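Local coordinates for protein endo-beta-mannanase (Opitutaceae bacterium TAV5, PDB 7BOB) that probably cleaves beta-1,4-linked mannose units from mannan-derived chains as a homotrimeric family 5 exo-mannosidase of a termite-hindgut bacterium, at residues A[411-416]-A[446-451]; A[388-393]-A[402-407]; A[149-154]-A[187-192]. All coordinates share one frame; numbering follows the deposited sequence.

Interaction 1: A[411-416]-A[446-451]; sequences RRLILA and IITGVF
A helix lies on a largely parallel sheet here, in an alpha/beta domain whose first four strands run in the order 2-1-3-4 familiar from flavodoxin-like folds. Segment 411-416 belongs to helix 406-422, and segment 446-451 ends strand 444-448 and turns off it. The short axes pass 9.0 Å apart, with the N-to-C directions 132° from each other.

Apolar and van der Waals contacts come first, and all of them gather on Thr448. Its OG1 takes the crowded position between the backbone N and the carbonyl carbon (chi1 60°), which leaves the methyl beside the N. The methyl CG2 meets the CB of Ala416 at 3.7 Å. On the hydroxyl side, Leu413 crosses Thr448 at about a right angle and brings its CD2 to 3.5 Å from Thr448 OG1. Leu387 of strand 385-389 touches both Leu413 and Ala416, so the helix spans two adjacent strands.

The polar part involves Arg412, yet no hydrogen bond joins the two segments. Its chain runs extended from CG to NE along the end of the strand, and its CD sits 3.1 Å from Thr448 O. The guanidinium spends its charge elsewhere: NH2 forms a salt bridge with Asp557, and NH1 forms one with Glu408 a turn back on the same helix.

Gly449 suits the turn beside the Arg412 side chain, since its positive phi of 52° favours glycine. Its carbonyl O lies 3.3 Å from Arg412 NE, at an angle too poor for a hydrogen bond.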
loop_
_atom_site.group_PDB
_atom_site.type_symbol
_atom_site.label_atom_id
_atom_site.label_comp_id
_atom_site.label_asym_id
_atom_site.label_seq_id
_atom_site.Cartn_x
_atom_site.Cartn_y
_atom_site.Cartn_z
ATOM N N ARG A 411 -0.744 9.318 -17.323
ATOM C CA ARG A 411 -2.180 9.113 -17.512
ATOM C C ARG A 411 -2.829 10.349 -18.117
ATOM O O ARG A 411 -3.681 10.241 -19.007
ATOM C CB ARG A 411 -2.866 8.792 -16.181
ATOM C CG ARG A 411 -3.335 7.358 -16.030
ATOM C CD ARG A 411 -3.458 6.958 -14.524
ATOM N NE ARG A 411 -4.204 7.942 -13.745
ATOM C CZ ARG A 411 -5.535 7.975 -13.686
ATOM N NH1 ARG A 411 -6.232 7.060 -14.377
ATOM N NH2 ARG A 411 -6.165 8.913 -12.953
ATOM N N ARG A 412 -2.444 11.532 -17.630
ATOM C CA ARG A 412 -3.046 12.772 -18.120
ATOM C C ARG A 412 -2.556 13.098 -19.520
ATOM O O ARG A 412 -3.317 13.620 -20.349
ATOM C CB ARG A 412 -2.720 13.927 -17.181
ATOM C CG ARG A 412 -3.266 13.776 -15.767
ATOM C CD ARG A 412 -2.549 14.732 -14.806
ATOM N NE ARG A 412 -3.357 15.038 -13.627
ATOM C CZ ARG A 412 -3.339 14.297 -12.521
ATOM N NH1 ARG A 412 -2.547 13.215 -12.463
ATOM N NH2 ARG A 412 -4.106 14.628 -11.474
ATOM N N LEU A 413 -1.284 12.801 -19.795
ATOM C CA LEU A 413 -0.745 13.097 -21.104
ATOM C C LEU A 413 -1.354 12.167 -22.145
ATOM O O LEU A 413 -1.704 12.608 -23.247
ATOM C CB LEU A 413 0.779 12.986 -21.068
ATOM C CG LEU A 413 1.544 14.078 -20.310
ATOM C CD1 LEU A 413 3.033 13.774 -20.309
ATOM C CD2 LEU A 413 1.292 15.436 -20.916
ATOM N N ILE A 414 -1.541 10.890 -21.792
ATOM C CA ILE A 414 -2.064 9.918 -22.749
ATOM C C ILE A 414 -3.455 10.330 -23.215
ATOM O O ILE A 414 -3.759 10.332 -24.416
ATOM C CB ILE A 414 -2.069 8.511 -22.133
ATOM C CG1 ILE A 414 -0.650 7.929 -22.150
ATOM C CG2 ILE A 414 -3.063 7.610 -22.862
ATOM C CD1 ILE A 414 -0.479 6.661 -21.312
ATOM N N LEU A 415 -4.308 10.715 -22.266
ATOM C CA LEU A 415 -5.697 11.034 -22.572
ATOM C C LEU A 415 -5.802 12.352 -23.316
ATOM O O LEU A 415 -6.553 12.465 -24.292
ATOM C CB LEU A 415 -6.524 11.095 -21.282
ATOM C CG LEU A 415 -7.995 11.394 -21.546
ATOM C CD1 LEU A 415 -8.671 10.203 -22.202
ATOM C CD2 LEU A 415 -8.700 11.769 -20.264
ATOM N N ALA A 416 -5.084 13.377 -22.850
ATOM C CA ALA A 416 -5.087 14.641 -23.574
ATOM C C ALA A 416 -4.592 14.439 -25.001
ATOM O O ALA A 416 -5.184 14.963 -25.948
ATOM C CB ALA A 416 -4.233 15.674 -22.845
ATOM N N ILE A 446 -0.388 23.096 -23.841
ATOM C CA ILE A 446 -1.406 22.634 -22.911
ATOM C C ILE A 446 -0.704 22.007 -21.720
ATOM O O ILE A 446 0.133 21.107 -21.886
ATOM C CB ILE A 446 -2.371 21.632 -23.561
ATOM C CG1 ILE A 446 -3.075 22.268 -24.753
ATOM C CG2 ILE A 446 -3.420 21.188 -22.545
ATOM C CD1 ILE A 446 -4.030 21.319 -25.424
ATOM N N ILE A 447 -1.023 22.490 -20.528
ATOM C CA ILE A 447 -0.517 21.909 -19.294
ATOM C C ILE A 447 -1.634 21.060 -18.700
ATOM O O ILE A 447 -2.714 21.574 -18.366
ATOM C CB ILE A 447 -0.042 22.995 -18.318
ATOM C CG1 ILE A 447 1.054 23.856 -18.959
ATOM C CG2 ILE A 447 0.405 22.369 -17.019
ATOM C CD1 ILE A 447 1.577 24.976 -18.053
ATOM N N THR A 448 -1.386 19.760 -18.582
ATOM C CA THR A 448 -2.422 18.802 -18.184
ATOM C C THR A 448 -2.383 18.522 -16.679
ATOM O O THR A 448 -2.155 17.396 -16.251
ATOM C CB THR A 448 -2.257 17.503 -18.972
ATOM O OG1 THR A 448 -0.956 16.937 -18.704
ATOM C CG2 THR A 448 -2.418 17.772 -20.468
ATOM N N GLY A 449 -2.641 19.550 -15.876
ATOM C CA GLY A 449 -2.625 19.381 -14.435
ATOM C C GLY A 449 -1.356 18.738 -13.913
ATOM O O GLY A 449 -1.415 17.729 -13.204
ATOM N N VAL A 450 -0.199 19.267 -14.294
ATOM C CA VAL A 450 1.055 18.824 -13.709
ATOM C C VAL A 450 1.615 19.980 -12.902
ATOM O O VAL A 450 1.229 21.145 -13.073
ATOM C CB VAL A 450 2.070 18.335 -14.755
ATOM C CG1 VAL A 450 1.563 17.052 -15.404
ATOM C CG2 VAL A 450 2.330 19.409 -15.809
ATOM N N PHE A 451 2.523 19.648 -11.993
ATOM C CA PHE A 451 3.047 20.614 -11.043
ATOM C C PHE A 451 4.283 21.304 -11.606
ATOM O O PHE A 451 5.173 20.651 -12.171
ATOM C CB PHE A 451 3.350 19.917 -9.724
ATOM C CG PHE A 451 2.219 19.045 -9.233
ATOM C CD1 PHE A 451 1.049 19.607 -8.729
ATOM C CD2 PHE A 451 2.323 17.663 -9.263
ATOM C CE1 PHE A 451 0.012 18.802 -8.260
ATOM C CE2 PHE A 451 1.286 16.854 -8.796
ATOM C CZ PHE A 451 0.130 17.427 -8.297
#

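Interaction 2: A[388-393]-A[402-407]; sequences YWPRHY and PGNEPR
Tyr393, Asn404 and Pro406 bury most of the surface where the end of strand 385-389 and the loop after it come back to the start of helix 406-422, the strand-to-helix connection of a beta-alpha-beta unit that continues to strand 427-431.

Tyr393 starts from a CB that points away from 402-407, but its ring swings back because CG is anti to the backbone N (chi1 -171°). The ring crosses Pro406 obliquely, with CE1 at 3.7 Å from Pro406 CB. Trp389 CZ2 lies over the centre of one face of the same ring, 3.2 Å above its plane. The hydroxyl is taken up by Val200 O of the barrel domain, so this tyrosine reaches across the domain boundary.

Pro406 opens the helix, just after Glu405 at the N-cap position. Its CD also leans on the tyrosine backbone, 3.4 Å from Tyr393 O.

Asn404 supplies the one hydrogen bond between the segments: ND2 reaches His392 O at 3.2 Å, with an N-H...O angle of 150°. The carbonyl lies close to the plane of the amide, and the donor lies in the plane of the carbonyl. The same nitrogen also donates to Phe451 O, while Pro390 CB rests 3.5 Å from Asn404 ND2. An alanine here would remove the amide and would probably loosen the hold on both the loop around His392 and the turn at Phe451.

One buried amide nitrogen with two backbone acceptors thus ties together peptides from separate loops, with Pro390 carbons beside it, while the Tyr393 ring packs against Pro406.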
loop_
_atom_site.group_PDB
_atom_site.type_symbol
_atom_site.label_atom_id
_atom_site.label_comp_id
_atom_site.label_asym_id
_atom_site.label_seq_id
_atom_site.Cartn_x
_atom_site.Cartn_y
_atom_site.Cartn_z
ATOM N N TYR A 388 2.746 19.807 -22.306
ATOM C CA TYR A 388 3.869 20.254 -21.484
ATOM C C TYR A 388 4.430 19.078 -20.679
ATOM O O TYR A 388 3.716 18.483 -19.866
ATOM C CB TYR A 388 3.422 21.387 -20.560
ATOM C CG TYR A 388 4.530 22.010 -19.742
ATOM C CD1 TYR A 388 4.700 21.671 -18.400
ATOM C CD2 TYR A 388 5.403 22.931 -20.298
ATOM C CE1 TYR A 388 5.710 22.231 -17.638
ATOM C CE2 TYR A 388 6.410 23.511 -19.539
ATOM C CZ TYR A 388 6.556 23.150 -18.212
ATOM O OH TYR A 388 7.547 23.701 -17.441
ATOM N N TRP A 389 5.706 18.728 -20.935
ATOM C CA TRP A 389 6.452 17.753 -20.137
ATOM C C TRP A 389 7.160 18.499 -19.012
ATOM O O TRP A 389 7.988 19.373 -19.293
ATOM C CB TRP A 389 7.456 17.006 -21.017
ATOM C CG TRP A 389 8.296 15.921 -20.350
ATOM C CD1 TRP A 389 9.373 16.110 -19.527
ATOM C CD2 TRP A 389 8.138 14.496 -20.472
ATOM N NE1 TRP A 389 9.889 14.911 -19.146
ATOM C CE2 TRP A 389 9.163 13.900 -19.713
ATOM C CE3 TRP A 389 7.244 13.671 -21.164
ATOM C CZ2 TRP A 389 9.306 12.509 -19.588
ATOM C CZ3 TRP A 389 7.397 12.281 -21.050
ATOM C CH2 TRP A 389 8.416 11.722 -20.260
ATOM N N PRO A 390 6.831 18.248 -17.744
ATOM C CA PRO A 390 7.334 19.120 -16.666
ATOM C C PRO A 390 8.842 18.987 -16.465
ATOM O O PRO A 390 9.441 17.947 -16.757
ATOM C CB PRO A 390 6.562 18.639 -15.426
ATOM C CG PRO A 390 6.147 17.226 -15.746
ATOM C CD PRO A 390 5.920 17.201 -17.250
ATOM N N ARG A 391 9.452 20.054 -15.923
ATOM C CA ARG A 391 10.904 20.057 -15.721
ATOM C C ARG A 391 11.363 18.914 -14.811
ATOM O O ARG A 391 12.418 18.325 -15.037
ATOM C CB ARG A 391 11.371 21.401 -15.159
ATOM C CG ARG A 391 12.812 21.384 -14.624
ATOM C CD ARG A 391 13.283 22.755 -14.146
ATOM N NE ARG A 391 13.400 23.688 -15.257
ATOM C CZ ARG A 391 14.489 23.808 -16.014
ATOM N NH1 ARG A 391 15.566 23.068 -15.762
ATOM N NH2 ARG A 391 14.506 24.673 -17.021
ATOM N N HIS A 392 10.611 18.601 -13.768
ATOM C CA HIS A 392 10.948 17.484 -12.889
ATOM C C HIS A 392 9.848 16.445 -13.040
ATOM O O HIS A 392 8.721 16.640 -12.569
ATOM C CB HIS A 392 11.098 17.932 -11.436
ATOM C CG HIS A 392 11.951 19.153 -11.270
ATOM N ND1 HIS A 392 13.329 19.093 -11.192
ATOM C CD2 HIS A 392 11.624 20.467 -11.184
ATOM C CE1 HIS A 392 13.811 20.315 -11.054
ATOM N NE2 HIS A 392 12.799 21.168 -11.052
ATOM N N TYR A 393 10.179 15.358 -13.713
ATOM C CA TYR A 393 9.225 14.339 -14.113
ATOM C C TYR A 393 9.248 13.122 -13.194
ATOM O O TYR A 393 8.190 12.556 -12.896
ATOM C CB TYR A 393 9.512 13.931 -15.566
ATOM C CG TYR A 393 8.475 13.026 -16.203
ATOM C CD1 TYR A 393 8.512 11.638 -16.017
ATOM C CD2 TYR A 393 7.474 13.554 -17.016
ATOM C CE1 TYR A 393 7.563 10.808 -16.625
ATOM C CE2 TYR A 393 6.522 12.743 -17.622
ATOM C CZ TYR A 393 6.560 11.381 -17.422
ATOM O OH TYR A 393 5.591 10.597 -18.023
ATOM N N PRO A 402 8.299 19.298 -7.676
ATOM C CA PRO A 402 7.125 19.771 -6.919
ATOM C C PRO A 402 6.054 18.711 -6.677
ATOM O O PRO A 402 5.034 19.028 -6.063
ATOM C CB PRO A 402 6.584 20.918 -7.784
ATOM C CG PRO A 402 7.124 20.664 -9.164
ATOM C CD PRO A 402 8.485 20.044 -8.934
ATOM N N GLY A 403 6.229 17.467 -7.125
ATOM C CA GLY A 403 5.252 16.427 -6.838
ATOM C C GLY A 403 4.819 15.586 -8.033
ATOM O O GLY A 403 3.922 14.746 -7.897
ATOM N N ASN A 404 5.448 15.769 -9.194
ATOM C CA ASN A 404 5.086 14.974 -10.365
ATOM C C ASN A 404 5.558 13.526 -10.223
ATOM O O ASN A 404 6.648 13.251 -9.717
ATOM C CB ASN A 404 5.662 15.605 -11.632
ATOM C CG ASN A 404 5.038 16.963 -11.935
ATOM O OD1 ASN A 404 3.809 17.098 -12.011
ATOM N ND2 ASN A 404 5.878 17.978 -12.086
ATOM N N GLU A 405 4.710 12.592 -10.663
ATOM C CA GLU A 405 5.007 11.165 -10.655
ATOM C C GLU A 405 4.653 10.593 -12.022
ATOM O O GLU A 405 3.555 10.867 -12.543
ATOM C CB GLU A 405 4.233 10.428 -9.564
ATOM C CG GLU A 405 4.476 11.021 -8.230
ATOM C CD GLU A 405 3.932 10.174 -7.109
ATOM O OE1 GLU A 405 3.406 9.069 -7.382
ATOM O OE2 GLU A 405 4.037 10.632 -5.951
ATOM N N PRO A 406 5.541 9.788 -12.621
ATOM C CA PRO A 406 5.308 9.326 -14.008
ATOM C C PRO A 406 3.941 8.717 -14.256
ATOM O O PRO A 406 3.334 9.026 -15.274
ATOM C CB PRO A 406 6.434 8.293 -14.228
ATOM C CG PRO A 406 7.564 8.782 -13.355
ATOM C CD PRO A 406 6.910 9.507 -12.152
ATOM N N ARG A 407 3.456 7.819 -13.395
ATOM C CA ARG A 407 2.171 7.188 -13.675
ATOM C C ARG A 407 1.047 8.220 -13.710
ATOM O O ARG A 407 0.148 8.152 -14.561
ATOM C CB ARG A 407 1.869 6.117 -12.637
ATOM C CG ARG A 407 0.768 5.197 -13.083
ATOM C CD ARG A 407 0.498 4.103 -12.049
ATOM N NE ARG A 407 -0.728 3.383 -12.380
ATOM C CZ ARG A 407 -0.844 2.489 -13.363
ATOM N NH1 ARG A 407 0.198 2.158 -14.146
ATOM N NH2 ARG A 407 -2.026 1.919 -13.572
#

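Interaction 3: A[149-154]-A[187-192]; sequences CGIDLG and PEALIL
Three backbone hydrogen bonds hold strand 151-154 beside strand 191-192 in parallel register, Ile151 against Ile191 and Asp152 against Leu192. The first is notably short, Ile151 N to Leu190 O at 2.5 Å, with the donor nearly along the C=O axis. Next, Leu192 N donates to Ile151 O at 2.9 Å, from above the carbonyl plane rather than within it. The third, Leu153 N to Leu192 O at 2.8 Å, is the straightest, at 170°, and lies in the carbonyl plane. Ile151 O also receives a CA-H...O contact from Ile191 CA at 3.1 Å.

Asp152 holds its CG anti to the backbone N (chi1 -167°), and its carboxylate crosses Leu192 at about a right angle, OD1 lying 3.8 Å from Leu192 CB. Its polar partners come from other barrel strands: OD2 makes a salt bridge with Arg58 and a hydrogen bond with Ser98, while OD1 accepts from Gln280. So many donors around a buried carboxylate would probably favour its charged form.

On the opposite face of the sheet, Ile151 and Ile191 point toward the outer helical layer, where Thr179 and Ile182 of helix 168-183 meet Ile191. Ile151 CD1 meets Ala189 CB at 3.9 Å.

Gly150 leaves room for Leu192 CD1: a CB there would come within 2.7 Å of that methyl, and the positive phi of Gly150 by itself favours glycine.

These are the fourth and fifth strands of a (beta/alpha)8 barrel, joined by a helical crossover; in family 5 hydrolases the acid/base glutamate sits at the C-terminal end of strand four, toward which segment 149-154 leads.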
loop_
_atom_site.group_PDB
_atom_site.type_symbol
_atom_site.label_atom_id
_atom_site.label_comp_id
_atom_site.label_asym_id
_atom_site.label_seq_id
_atom_site.Cartn_x
_atom_site.Cartn_y
_atom_site.Cartn_z
ATOM N N CYS A 149 23.885 -3.671 -35.921
ATOM C CA CYS A 149 22.907 -2.596 -35.857
ATOM C C CYS A 149 22.870 -2.094 -34.426
ATOM O O CYS A 149 21.830 -2.190 -33.762
ATOM C CB CYS A 149 21.532 -3.072 -36.322
ATOM S SG CYS A 149 20.238 -1.768 -36.392
ATOM N N GLY A 150 24.000 -1.607 -33.920
ATOM C CA GLY A 150 24.100 -1.218 -32.528
ATOM C C GLY A 150 24.227 -2.416 -31.599
ATOM O O GLY A 150 23.946 -3.557 -31.955
ATOM N N ILE A 151 24.674 -2.145 -30.379
ATOM C CA ILE A 151 24.710 -3.145 -29.317
ATOM C C ILE A 151 23.631 -2.797 -28.295
ATOM O O ILE A 151 23.625 -1.694 -27.738
ATOM C CB ILE A 151 26.096 -3.232 -28.662
ATOM C CG1 ILE A 151 27.133 -3.694 -29.710
ATOM C CG2 ILE A 151 26.047 -4.156 -27.427
ATOM C CD1 ILE A 151 28.568 -3.464 -29.295
ATOM N N ASP A 152 22.731 -3.748 -28.046
ATOM C CA ASP A 152 21.617 -3.584 -27.117
ATOM C C ASP A 152 22.070 -3.945 -25.700
ATOM O O ASP A 152 22.420 -5.100 -25.428
ATOM C CB ASP A 152 20.440 -4.457 -27.557
ATOM C CG ASP A 152 19.156 -4.117 -26.836
ATOM O OD1 ASP A 152 18.974 -2.929 -26.498
ATOM O OD2 ASP A 152 18.323 -5.025 -26.610
ATOM N N LEU A 153 22.053 -2.957 -24.805
ATOM C CA LEU A 153 22.513 -3.154 -23.426
ATOM C C LEU A 153 21.824 -4.340 -22.755
ATOM O O LEU A 153 22.466 -5.157 -22.084
ATOM C CB LEU A 153 22.269 -1.876 -22.626
ATOM C CG LEU A 153 22.915 -1.785 -21.249
ATOM C CD1 LEU A 153 24.388 -2.211 -21.348
ATOM C CD2 LEU A 153 22.784 -0.374 -20.728
ATOM N N GLY A 154 20.514 -4.442 -22.909
ATOM C CA GLY A 154 19.795 -5.585 -22.378
ATOM C C GLY A 154 18.331 -5.423 -22.705
ATOM O O GLY A 154 17.903 -4.396 -23.229
ATOM N N PRO A 187 34.935 1.598 -28.777
ATOM C CA PRO A 187 34.617 2.953 -28.285
ATOM C C PRO A 187 33.585 3.697 -29.110
ATOM O O PRO A 187 32.922 4.592 -28.569
ATOM C CB PRO A 187 35.977 3.669 -28.318
ATOM C CG PRO A 187 36.847 2.816 -29.227
ATOM C CD PRO A 187 36.378 1.413 -29.000
ATOM N N GLU A 188 33.415 3.363 -30.391
ATOM C CA GLU A 188 32.498 4.081 -31.267
ATOM C C GLU A 188 31.191 3.335 -31.503
ATOM O O GLU A 188 30.396 3.751 -32.352
ATOM C CB GLU A 188 33.175 4.379 -32.614
ATOM C CG GLU A 188 34.385 5.291 -32.507
ATOM C CD GLU A 188 34.145 6.471 -31.568
ATOM O OE1 GLU A 188 33.241 7.289 -31.844
ATOM O OE2 GLU A 188 34.857 6.575 -30.543
ATOM N N ALA A 189 30.963 2.235 -30.796
ATOM C CA ALA A 189 29.747 1.462 -31.000
ATOM C C ALA A 189 28.503 2.291 -30.683
ATOM O O ALA A 189 28.524 3.216 -29.856
ATOM C CB ALA A 189 29.765 0.206 -30.125
ATOM N N LEU A 190 27.412 1.949 -31.365
ATOM C CA LEU A 190 26.083 2.421 -31.012
ATOM C C LEU A 190 25.496 1.470 -29.970
ATOM O O LEU A 190 25.366 0.264 -30.219
ATOM C CB LEU A 190 25.190 2.502 -32.248
ATOM C CG LEU A 190 25.599 3.525 -33.318
ATOM C CD1 LEU A 190 24.504 3.713 -34.357
ATOM C CD2 LEU A 190 25.972 4.854 -32.683
ATOM N N ILE A 191 25.183 2.009 -28.795
ATOM C CA ILE A 191 24.573 1.261 -27.699
ATOM C C ILE A 191 23.132 1.733 -27.531
ATOM O O ILE A 191 22.859 2.940 -27.499
ATOM C CB ILE A 191 25.374 1.421 -26.396
ATOM C CG1 ILE A 191 26.852 1.102 -26.658
ATOM C CG2 ILE A 191 24.841 0.502 -25.321
ATOM C CD1 ILE A 191 27.755 1.389 -25.485
ATOM N N LEU A 192 22.213 0.779 -27.469
ATOM C CA LEU A 192 20.812 1.052 -27.212
ATOM C C LEU A 192 20.489 0.571 -25.807
ATOM O O LEU A 192 21.132 -0.351 -25.290
ATOM C CB LEU A 192 19.906 0.355 -28.225
ATOM C CG LEU A 192 20.293 0.452 -29.704
ATOM C CD1 LEU A 192 21.049 -0.766 -30.170
ATOM C CD2 LEU A 192 19.044 0.610 -30.526
#

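Along the chain, interaction 3 comes first, then interaction 2, then interaction 1, each closing before the next opens. Interactions 1 and 2 belong together: their centres are 10 Å apart, both use helix 406-422, and strands 385-389 and 444-448 are neighbours in one sheet, joined through Ile446 O and Tyr388 N. Interaction 3 stands in the catalytic barrel, its centre 33 Å from that of interaction 1 and 29 Å from that of interaction 2, with no touch to either. The chain thus completes its barrel before building a second alpha/beta domain, and interactions 1 and 2 lie where that domain meets the barrel, through Tyr393 to Val200 and Leu413 to Phe266.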